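Local coordinates for Stk_08120 (Sulfolobus tokodaii str. 7, PDB 2EJX), which probably carries fatty acids, as a member of a thermoacidophile-specific protein family with a Bet v 1-like fold, at residues A[131-134]-A[135-138]; A[22-26]-A[27-31]. All coordinates share one frame; numbering follows the deposited sequence.

Interaction 1: A[131-134]-A[135-138]; sequences RLER and IKRK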
# COMPACT_ATOMS: atom_id res chain seq x y z
N ARG A 131 -7.35 6.45 12.50
CA ARG A 131 -8.31 6.55 13.60
C ARG A 131 -9.65 5.92 13.18
O ARG A 131 -10.25 5.12 13.92
CB ARG A 131 -8.53 7.98 13.98
CG ARG A 131 -9.41 8.14 15.20
CD ARG A 131 -9.58 9.63 15.55
NE ARG A 131 -10.31 10.32 14.49
CZ ARG A 131 -11.63 10.35 14.39
NH1 ARG A 131 -12.39 9.74 15.29
NH2 ARG A 131 -12.19 10.98 13.37
N LEU A 132 -10.10 6.29 12.00
CA LEU A 132 -11.31 5.67 11.40
C LEU A 132 -11.18 4.15 11.15
O LEU A 132 -12.14 3.41 11.41
CB LEU A 132 -11.68 6.42 10.10
CG LEU A 132 -12.22 7.82 10.37
CD1 LEU A 132 -12.41 8.55 9.03
CD2 LEU A 132 -13.56 7.79 11.13
N GLU A 133 -10.03 3.70 10.64
CA GLU A 133 -9.77 2.25 10.50
C GLU A 133 -9.89 1.54 11.84
O GLU A 133 -10.48 0.49 11.94
CB GLU A 133 -8.38 1.99 9.85
CG GLU A 133 -8.33 2.36 8.34
CD GLU A 133 -9.28 1.47 7.52
OE1 GLU A 133 -9.58 0.31 7.89
OE2 GLU A 133 -9.75 1.96 6.49
N ARG A 134 -9.30 2.11 12.87
CA ARG A 134 -9.37 1.52 14.20
C ARG A 134 -10.78 1.38 14.77
O ARG A 134 -11.10 0.42 15.49
CB ARG A 134 -8.51 2.35 15.12
CG ARG A 134 -7.04 2.10 14.85
CD ARG A 134 -6.18 2.85 15.89
NE ARG A 134 -6.17 2.09 17.14
CZ ARG A 134 -5.36 2.33 18.17
NH1 ARG A 134 -4.51 3.34 18.10
NH2 ARG A 134 -5.40 1.56 19.28
N ILE A 135 -11.62 2.37 14.49
CA ILE A 135 -12.99 2.38 15.01
C ILE A 135 -13.71 1.21 14.33
O ILE A 135 -14.38 0.39 14.98
CB ILE A 135 -13.75 3.74 14.78
CG1 ILE A 135 -13.21 4.85 15.69
CG2 ILE A 135 -15.26 3.56 15.09
CD1 ILE A 135 -13.57 6.25 15.20
N LYS A 136 -13.50 1.09 13.02
CA LYS A 136 -14.19 0.05 12.23
C LYS A 136 -13.66 -1.35 12.56
O LYS A 136 -14.44 -2.32 12.64
CB LYS A 136 -14.05 0.33 10.75
CG LYS A 136 -14.59 -0.78 9.86
CD LYS A 136 -14.02 -0.66 8.41
CE LYS A 136 -12.49 -0.86 8.38
NZ LYS A 136 -11.95 -1.39 7.07
N ARG A 137 -12.34 -1.47 12.75
CA ARG A 137 -11.71 -2.79 13.05
C ARG A 137 -11.76 -3.21 14.50
O ARG A 137 -11.45 -4.39 14.81
CB ARG A 137 -10.23 -2.82 12.57
CG ARG A 137 -10.09 -2.59 11.12
CD ARG A 137 -8.68 -2.10 10.74
NE ARG A 137 -8.59 -1.88 9.29
CZ ARG A 137 -8.23 -2.81 8.39
NH1 ARG A 137 -7.88 -4.02 8.78
NH2 ARG A 137 -8.20 -2.50 7.10
N LYS A 138 -12.10 -2.26 15.38
CA LYS A 138 -12.09 -2.45 16.84
C LYS A 138 -10.71 -2.88 17.35
O LYS A 138 -10.57 -3.85 18.13
CB LYS A 138 -13.22 -3.39 17.26
CG LYS A 138 -14.58 -2.91 16.80
CD LYS A 138 -15.68 -3.82 17.30
CE LYS A 138 -15.70 -5.16 16.57
NZ LYS A 138 -16.40 -6.22 17.39
O HOH W 1 -9.53 -0.71 4.68

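Interaction 2: A[22-26]-A[27-31]; sequences TIFSD and PAFTI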
# COMPACT_ATOMS: atom_id res chain seq x y z
N THR A 22 0.24 -2.99 11.52
CA THR A 22 -0.75 -4.05 11.35
C THR A 22 -1.81 -3.73 10.29
O THR A 22 -2.15 -4.60 9.48
CB THR A 22 -1.42 -4.45 12.71
OG1 THR A 22 -0.41 -4.87 13.62
CG2 THR A 22 -2.39 -5.62 12.52
N ILE A 23 -2.35 -2.50 10.30
CA ILE A 23 -3.28 -2.08 9.28
C ILE A 23 -2.63 -2.10 7.88
O ILE A 23 -3.25 -2.56 6.93
CB ILE A 23 -3.97 -0.71 9.67
CG1 ILE A 23 -4.82 -0.94 10.92
CG2 ILE A 23 -4.79 -0.06 8.52
CD1 ILE A 23 -5.33 0.41 11.58
N PHE A 24 -1.40 -1.67 7.77
CA PHE A 24 -0.71 -1.69 6.48
C PHE A 24 -0.50 -3.13 5.97
O PHE A 24 -0.44 -3.34 4.74
CB PHE A 24 0.62 -0.92 6.57
CG PHE A 24 0.50 0.53 6.20
CD1 PHE A 24 0.25 0.90 4.88
CD2 PHE A 24 0.60 1.54 7.19
CE1 PHE A 24 0.11 2.24 4.52
CE2 PHE A 24 0.50 2.87 6.83
CZ PHE A 24 0.24 3.23 5.51
N SER A 25 -0.48 -4.11 6.89
CA SER A 25 -0.35 -5.56 6.51
C SER A 25 -1.65 -6.14 5.96
O SER A 25 -1.68 -7.26 5.45
CB SER A 25 0.09 -6.40 7.71
OG SER A 25 -0.98 -6.68 8.60
N ASP A 26 -2.76 -5.41 6.09
CA ASP A 26 -4.00 -5.77 5.41
C ASP A 26 -4.06 -5.22 3.98
O ASP A 26 -4.17 -4.01 3.75
CB ASP A 26 -5.21 -5.24 6.22
CG ASP A 26 -6.56 -5.61 5.60
OD1 ASP A 26 -6.60 -6.32 4.56
OD2 ASP A 26 -7.60 -5.18 6.17
N PRO A 27 -4.03 -6.12 2.98
CA PRO A 27 -3.99 -5.57 1.63
C PRO A 27 -5.26 -4.85 1.23
O PRO A 27 -5.23 -4.01 0.34
CB PRO A 27 -3.75 -6.84 0.74
CG PRO A 27 -4.26 -7.94 1.51
CD PRO A 27 -4.00 -7.60 2.96
N ALA A 28 -6.38 -5.13 1.91
CA ALA A 28 -7.63 -4.43 1.64
C ALA A 28 -7.51 -2.96 2.02
O ALA A 28 -8.26 -2.12 1.56
CB ALA A 28 -8.75 -5.07 2.42
N PHE A 29 -6.57 -2.66 2.91
CA PHE A 29 -6.26 -1.27 3.23
C PHE A 29 -5.28 -0.69 2.23
O PHE A 29 -5.59 0.26 1.46
CB PHE A 29 -5.70 -1.13 4.67
CG PHE A 29 -5.25 0.27 5.01
CD1 PHE A 29 -6.20 1.28 5.31
CD2 PHE A 29 -3.90 0.61 5.02
CE1 PHE A 29 -5.80 2.61 5.59
CE2 PHE A 29 -3.47 1.95 5.31
CZ PHE A 29 -4.42 2.95 5.62
N THR A 30 -4.12 -1.35 2.19
CA THR A 30 -2.90 -0.81 1.59
C THR A 30 -3.00 -0.66 0.06
O THR A 30 -2.57 0.36 -0.48
CB THR A 30 -1.70 -1.67 1.99
OG1 THR A 30 -1.56 -1.63 3.42
CG2 THR A 30 -0.40 -1.18 1.34
N ILE A 31 -3.58 -1.65 -0.62
CA ILE A 31 -3.60 -1.63 -2.09
C ILE A 31 -4.51 -0.52 -2.64
O ILE A 31 -4.06 0.25 -3.49
CB ILE A 31 -3.90 -3.07 -2.70
CG1 ILE A 31 -2.88 -4.09 -2.21
CG2 ILE A 31 -3.93 -3.05 -4.20
CD1 ILE A 31 -1.48 -3.81 -2.59

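Interaction 1: A[131-134]-A[135-138]
Glu133 takes both Lys136 and Arg137 on one carboxylate oxygen, a salt-bridge network. Arg137 runs extended from CG to NE across the carboxylate chain, its guanidinium turned 54° from the carboxylate plane. It meets the acid with its edge: NE bonds to Glu133 OE1 (2.8 Å, N-H...O 159°), which lies close to the guanidinium plane and is met on its anti side, somewhat out of the carboxylate plane; NH2 adds a weak bond. Lys136 instead lies alongside Glu133, pointing the same way, and a bend at chi3 (64°) brings its NZ to OE1 at 3.0 Å, a weak bond. Two cations on one oxygen would favour the charged carboxylate. A water donates to OE2 and weakly accepts from Arg137 NH2. A second i, i+4 pair, Arg131 and Ile135, lies side by side, Ile135 CD1 3.7 Å from Arg131 NH1. Beneath, Arg137 N bonds to Glu133 O at 2.8 Å. Arg134 turns its guanidinium to Gln15 and the terminal carboxylate of Ile139. The network lies on the last turn of helix 105-137, where Glu133 and Arg137 pack on Ile23 of helix 17-24 and Phe29 of helix 27-34, and Arg137 NH1 forms a salt bridge with Asp26 at the latter's start.

Interaction 2: A[22-26]-A[27-31]
Ile23 sets its CG2 methyl over the centre of the Phe29 ring, a CH-pi contact 3.6 Å from the centroid and 14° off the normal. CG2 is anti to the backbone N and CG1 beside it (chi1 -65°), which puts the methyl rather than the ethyl branch over the ring. Phe24 follows with its face: the edge of Phe29 comes in above it, CE2 lying 3.7 Å from Phe24 CE1 and offset toward the rim, in a T-shaped pair with planes at 83°. Phe24 also offers its carbonyl oxygen to the hydroxyl of Thr30; the modelled separation is very short. Ser25 turns back, its OG bonding to Thr22 O at 2.5 Å. Asp26 is the N-cap of helix 27-34. Its OD1 accepts from Ala28 N (2.9 Å), the donor standing above the carboxylate plane, while its backbone O receives Thr30 N in the carbonyl plane (3.1 Å) and Phe29 N from above that plane. Replacing Phe29 by an alanine would probably leave the Ile23 methyl and the Phe24 face without their shared partner and open a gap between the two helices. Chemically, the turn joins an apolar side, one ring used by both face and edge, to a polar side where Asp26 OD1 caps helix 27-34 while OD2 pairs with Arg137, its negative charge probably shared between them.

How the interactions relate
Interaction 2 comes first along the chain, at the junction of helices 17-24 and 27-34, and interaction 1 about a hundred residues later, at the end of helix 105-137. Their centres lie about 13 Å apart, yet they touch: Arg137 NH1 forms a salt bridge with Asp26 OD2 (2.9 Å), so the N-cap residue of 22-31 and the charge network of 131-138 are joined. Glu133 CG also packs on Phe29 CE1, and Glu133 CB on Ile23 CD1. One contact is buried, the other on the surface. Together they join the long C-terminal helix to the two short helices, which with the antiparallel sheet are the elements of a Bet v 1-like fold.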